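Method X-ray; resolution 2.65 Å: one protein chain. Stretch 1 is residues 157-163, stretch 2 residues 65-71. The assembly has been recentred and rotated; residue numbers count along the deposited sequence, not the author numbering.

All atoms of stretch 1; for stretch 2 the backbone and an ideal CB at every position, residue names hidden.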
ATOM      1  N   LEU A 157      18.031   3.531  13.609  1.00 64.61           N
ATOM      2  CA  LEU A 157      16.604   3.425  13.334  1.00 63.20           C
ATOM      3  C   LEU A 157      15.825   4.072  14.486  1.00 67.60           C
ATOM      4  O   LEU A 157      14.822   4.741  14.244  1.00 67.21           O
ATOM      5  CB  LEU A 157      16.211   1.954  13.143  1.00 62.68           C
ATOM      6  CG  LEU A 157      14.722   1.597  12.958  1.00 66.80           C
ATOM      7  CD1 LEU A 157      14.074   2.352  11.789  1.00 66.25           C
ATOM      8  CD2 LEU A 157      14.568   0.124  12.742  1.00 68.99           C
ATOM      9  N   TYR A 158      16.327   3.924  15.724  1.00 65.04           N
ATOM     10  CA  TYR A 158      15.739   4.527  16.919  1.00 65.26           C
ATOM     11  C   TYR A 158      15.584   6.052  16.760  1.00 69.33           C
ATOM     12  O   TYR A 158      14.518   6.596  17.063  1.00 69.08           O
ATOM     13  CB  TYR A 158      16.554   4.180  18.178  1.00 66.24           C
ATOM     14  CG  TYR A 158      15.950   4.776  19.428  1.00 67.93           C
ATOM     15  CD1 TYR A 158      14.832   4.203  20.026  1.00 70.10           C
ATOM     16  CD2 TYR A 158      16.447   5.955  19.973  1.00 68.56           C
ATOM     17  CE1 TYR A 158      14.239   4.775  21.149  1.00 70.08           C
ATOM     18  CE2 TYR A 158      15.867   6.531  21.100  1.00 69.31           C
ATOM     19  CZ  TYR A 158      14.749   5.948  21.670  1.00 75.00           C
ATOM     20  OH  TYR A 158      14.147   6.513  22.758  1.00 76.34           O
ATOM     21  N   LYS A 159      16.639   6.724  16.263  1.00 65.11           N
ATOM     22  CA  LYS A 159      16.645   8.167  16.045  1.00 64.46           C
ATOM     23  C   LYS A 159      15.574   8.590  15.046  1.00 67.74           C
ATOM     24  O   LYS A 159      14.902   9.596  15.278  1.00 67.35           O
ATOM     25  CB  LYS A 159      18.040   8.661  15.629  1.00 66.62           C
ATOM     26  CG  LYS A 159      19.025   8.707  16.784  1.00 78.29           C
ATOM     27  CD  LYS A 159      20.277   9.489  16.436  1.00 88.92           C
ATOM     28  CE  LYS A 159      21.290   9.473  17.559  1.00 95.71           C
ATOM     29  NZ  LYS A 159      22.100   8.225  17.555  1.00106.26           N
ATOM     30  N   THR A 160      15.373   7.787  13.972  1.00 64.11           N
ATOM     31  CA  THR A 160      14.354   8.022  12.938  1.00 63.34           C
ATOM     32  C   THR A 160      12.959   7.929  13.542  1.00 67.36           C
ATOM     33  O   THR A 160      12.121   8.786  13.264  1.00 68.06           O
ATOM     34  CB  THR A 160      14.481   6.998  11.784  1.00 67.21           C
ATOM     35  OG1 THR A 160      15.824   6.948  11.313  1.00 63.02           O
ATOM     36  CG2 THR A 160      13.519   7.290  10.615  1.00 65.16           C
ATOM     37  N   LEU A 161      12.713   6.879  14.354  1.00 62.22           N
ATOM     38  CA  LEU A 161      11.424   6.613  14.976  1.00 61.48           C
ATOM     39  C   LEU A 161      11.007   7.672  15.985  1.00 66.27           C
ATOM     40  O   LEU A 161       9.813   7.940  16.132  1.00 66.85           O
ATOM     41  CB  LEU A 161      11.391   5.209  15.583  1.00 61.27           C
ATOM     42  CG  LEU A 161      11.564   4.046  14.590  1.00 65.55           C
ATOM     43  CD1 LEU A 161      11.800   2.745  15.315  1.00 65.08           C
ATOM     44  CD2 LEU A 161      10.384   3.938  13.614  1.00 68.41           C
ATOM     45  N   GLN A 162      11.985   8.322  16.622  1.00 63.28           N
ATOM     46  CA  GLN A 162      11.746   9.393  17.587  1.00 63.36           C
ATOM     47  C   GLN A 162      11.100  10.602  16.923  1.00 67.60           C
ATOM     48  O   GLN A 162      10.251  11.254  17.535  1.00 68.46           O
ATOM     49  CB  GLN A 162      13.048   9.826  18.260  1.00 64.54           C
ATOM     50  CG  GLN A 162      13.552   8.863  19.302  1.00 76.51           C
ATOM     51  CD  GLN A 162      14.541   9.539  20.207  1.00 91.55           C
ATOM     52  OE1 GLN A 162      14.208   9.962  21.320  1.00 88.98           O
ATOM     53  NE2 GLN A 162      15.779   9.650  19.749  1.00 74.89           N
ATOM     54  N   ASP A 163      11.489  10.886  15.669  1.00 62.33           N
ATOM     55  CA  ASP A 163      10.992  12.025  14.905  1.00 61.11           C
ATOM     56  C   ASP A 163      10.024  11.653  13.798  1.00 63.10           C
ATOM     57  O   ASP A 163       9.474  12.548  13.156  1.00 63.05           O
ATOM     58  CB  ASP A 163      12.168  12.828  14.332  1.00 63.20           C
ATOM     59  CG  ASP A 163      12.825  13.786  15.307  1.00 78.56           C
ATOM     60  OD1 ASP A 163      12.139  14.220  16.274  1.00 79.20           O
ATOM     61  OD2 ASP A 163      14.021  14.128  15.091  1.00 86.93           O
ATOM     62  N   UNK A  65       3.493   0.652  22.991  1.00 67.50           N
ATOM     63  CA  UNK A  65       4.195   1.848  23.437  1.00 67.48           C
ATOM     64  C   UNK A  65       5.610   1.909  22.850  1.00 71.92           C
ATOM     65  O   UNK A  65       6.255   0.877  22.640  1.00 70.95           O
ATOM     66  CB  UNK A  65       4.254   1.886  24.965  1.00 67.48           C
ATOM     67  N   UNK A  66       6.063   3.123  22.559  1.00 69.45           N
ATOM     68  CA  UNK A  66       7.409   3.398  22.075  1.00 69.31           C
ATOM     69  C   UNK A  66       8.107   4.260  23.131  1.00 77.13           C
ATOM     70  O   UNK A  66       7.583   5.305  23.525  1.00 75.33           O
ATOM     71  CB  UNK A  66       7.385   4.090  20.711  1.00 69.31           C
ATOM     72  N   UNK A  67       9.248   3.788  23.634  1.00 79.35           N
ATOM     73  CA  UNK A  67       9.991   4.538  24.639  1.00 81.92           C
ATOM     74  C   UNK A  67      10.903   5.557  23.969  1.00 92.42           C
ATOM     75  O   UNK A  67      11.915   5.190  23.376  1.00 90.79           O
ATOM     76  CB  UNK A  67      10.806   3.593  25.525  1.00 81.92           C
ATOM     77  N   UNK A  68      10.495   6.832  24.015  1.00 95.97           N
ATOM     78  CA  UNK A  68      11.229   7.958  23.448  1.00 99.27           C
ATOM     79  C   UNK A  68      11.603   8.916  24.562  1.00111.93           C
ATOM     80  O   UNK A  68      10.742   9.318  25.349  1.00112.47           O
ATOM     81  CB  UNK A  68      10.406   8.671  22.373  1.00 99.27           C
ATOM     82  N   UNK A  69      12.913   9.202  24.661  1.00114.23           N
ATOM     83  CA  UNK A  69      13.669  10.066  25.589  1.00116.79           C
ATOM     84  C   UNK A  69      15.083   9.503  25.608  1.00126.79           C
ATOM     85  O   UNK A  69      16.044  10.216  25.303  1.00126.46           O
ATOM     86  CB  UNK A  69      13.054  10.103  26.989  1.00116.79           C
ATOM     87  N   UNK A  70      15.173   8.187  25.926  1.00127.77           N
ATOM     88  CA  UNK A  70      16.341   7.319  26.082  1.00129.71           C
ATOM     89  C   UNK A  70      17.263   7.930  27.192  1.00138.21           C
ATOM     90  O   UNK A  70      18.293   8.566  26.937  1.00137.65           O
ATOM     91  CB  UNK A  70      17.086   7.174  24.754  1.00129.71           C
ATOM     92  N   UNK A  71      16.819   7.715  28.447  1.00138.42           N
ATOM     93  CA  UNK A  71      17.435   8.183  29.691  1.00140.07           C
ATOM     94  C   UNK A  71      18.791   7.531  29.998  1.00147.46           C
ATOM     95  O   UNK A  71      19.062   6.419  29.529  1.00147.37           O
ATOM     96  CB  UNK A  71      16.478   7.924  30.856  1.00140.07           C
TER

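Position 65 lies in an extended backbone (phi/psi -125/145), and no atom of stretch 1 comes within 5.5 Å of its ideal CB. The helix therefore sets no condition here, and almost any side chain would do. The deposited residue is Lys-65, which makes no contact with stretch 1.

Position 66 continues the extended conformation (-116/123), but its CA-to-CB bond points toward the helix. The ideal CB still has nothing of stretch 1 within 5.5 Å, so a small side chain would leave the gap open. Across it lie the ring of Tyr-158, the CB of Leu-161 and the start of the Gln-162 side chain, a largely apolar surface. A long hydrophobic residue suits this geometry: Phe, Leu or Met, perhaps Tyr. The deposited residue is Phe-66, with chi1 at 170° (t), and its ring tip spans the gap. Phe-66 CZ lies 3.7 Å from Tyr-158 CE1 and 3.7 Å from Leu-161 CB, and Phe-66 CZ is also 3.9 Å from Gln-162 N. Gln-162 N already donates to Tyr-158 O at 3.1 Å, so the ring packs against a backbone whose polar need is met. The two aromatic rings sit obliquely, with centroids 5.5 Å apart and planes at 43°.

At position 67 the CB points sideways, and the nearest stretch 1 atom to its ideal position is Tyr-158 OH, at 5.2 Å. The backbone is what engages the helix: Tyr-158 OH donates a hydrogen bond to the carbonyl O of residue 67, 2.7 Å away and near the plane of the tyrosine ring. Because any residue supplies this acceptor, many side chains would fit, polar ones easily. The deposited residue is Gln-67, whose side chain comes no closer to stretch 1 than Gln-67 CB to Tyr-158 OH, 5.3 Å. Gln-67 NE2 instead donates to the OG1 of residue 69, at 3.1 Å.

Position 68 has its CA 6.1 Å from the CA of Gln-162, the nearest pairing across the stretches. Its CB points sideways; the ideal CB is 4.2 Å from Gln-162 OE1 and 4.3 Å from Tyr-158 OH. A small or medium polar residue such as Ser, Asn or Asp would suit. It is Asp-68, whose CB lies 4.1 Å from Gln-162 OE1 and whose CA lies 3.3 Å from Tyr-158 OH.

Position 69 turns its CB away, and phi is positive (155/-55), a region that glycine enters most readily. The deposited residue is Thr-69, and its OG1 donates to Asp-68 O at 2.8 Å.

Position 70 also has positive phi (58/77), which would favour Gly or Asn, yet its CB points toward the helix, with the ideal CB 3.6 Å from Tyr-158 OH. So close an approach suits a compact side chain, such as Ala, Ser or Thr. It is Thr-70, whose CB packs 3.5 Å from Tyr-158 OH, without a hydrogen bond between them.

Position 71 is out of reach and leaves the choice open; it is Ser-71, poorly ordered.

Stretch 2 65-71: KFQDTTS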
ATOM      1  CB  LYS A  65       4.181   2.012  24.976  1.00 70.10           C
ATOM      2  CG  LYS A  65       5.082   1.064  25.775  1.00 88.11           C
ATOM      3  CD  LYS A  65       5.178   1.439  27.250  1.00 96.47           C
ATOM      4  CE  LYS A  65       6.002   0.470  28.082  1.00109.52           C
ATOM      5  NZ  LYS A  65       5.383  -0.888  28.173  1.00114.89           N
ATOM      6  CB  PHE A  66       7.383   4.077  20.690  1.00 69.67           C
ATOM      7  CG  PHE A  66       8.712   4.610  20.199  1.00 69.41           C
ATOM      8  CD1 PHE A  66       9.748   3.747  19.868  1.00 70.71           C
ATOM      9  CD2 PHE A  66       8.915   5.975  20.040  1.00 70.48           C
ATOM     10  CE1 PHE A  66      10.970   4.240  19.403  1.00 71.01           C
ATOM     11  CE2 PHE A  66      10.140   6.467  19.574  1.00 72.48           C
ATOM     12  CZ  PHE A  66      11.158   5.596  19.261  1.00 70.04           C
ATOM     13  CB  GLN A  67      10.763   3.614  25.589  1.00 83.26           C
ATOM     14  CG  GLN A  67      10.388   3.767  27.074  1.00104.11           C
ATOM     15  CD  GLN A  67      10.582   5.150  27.678  1.00126.34           C
ATOM     16  OE1 GLN A  67       9.742   5.625  28.453  1.00124.66           O
ATOM     17  NE2 GLN A  67      11.686   5.826  27.363  1.00114.74           N
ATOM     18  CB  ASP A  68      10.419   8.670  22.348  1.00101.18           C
ATOM     19  CG  ASP A  68       9.117   9.319  22.791  1.00111.64           C
ATOM     20  OD1 ASP A  68       8.379   8.696  23.595  1.00111.59           O
ATOM     21  OD2 ASP A  68       8.832  10.444  22.334  1.00119.32           O
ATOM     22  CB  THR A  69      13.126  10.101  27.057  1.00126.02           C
ATOM     23  OG1 THR A  69      12.547   8.844  27.421  1.00126.66           O
ATOM     24  CG2 THR A  69      12.159  11.254  27.312  1.00124.25           C
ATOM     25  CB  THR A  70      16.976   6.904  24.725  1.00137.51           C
ATOM     26  OG1 THR A  70      17.748   5.728  24.923  1.00135.56           O
ATOM     27  CG2 THR A  70      17.773   8.007  24.008  1.00135.96           C
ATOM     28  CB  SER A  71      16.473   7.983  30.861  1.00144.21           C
ATOM     29  OG  SER A  71      16.117   6.618  31.028  1.00153.45           O
TER
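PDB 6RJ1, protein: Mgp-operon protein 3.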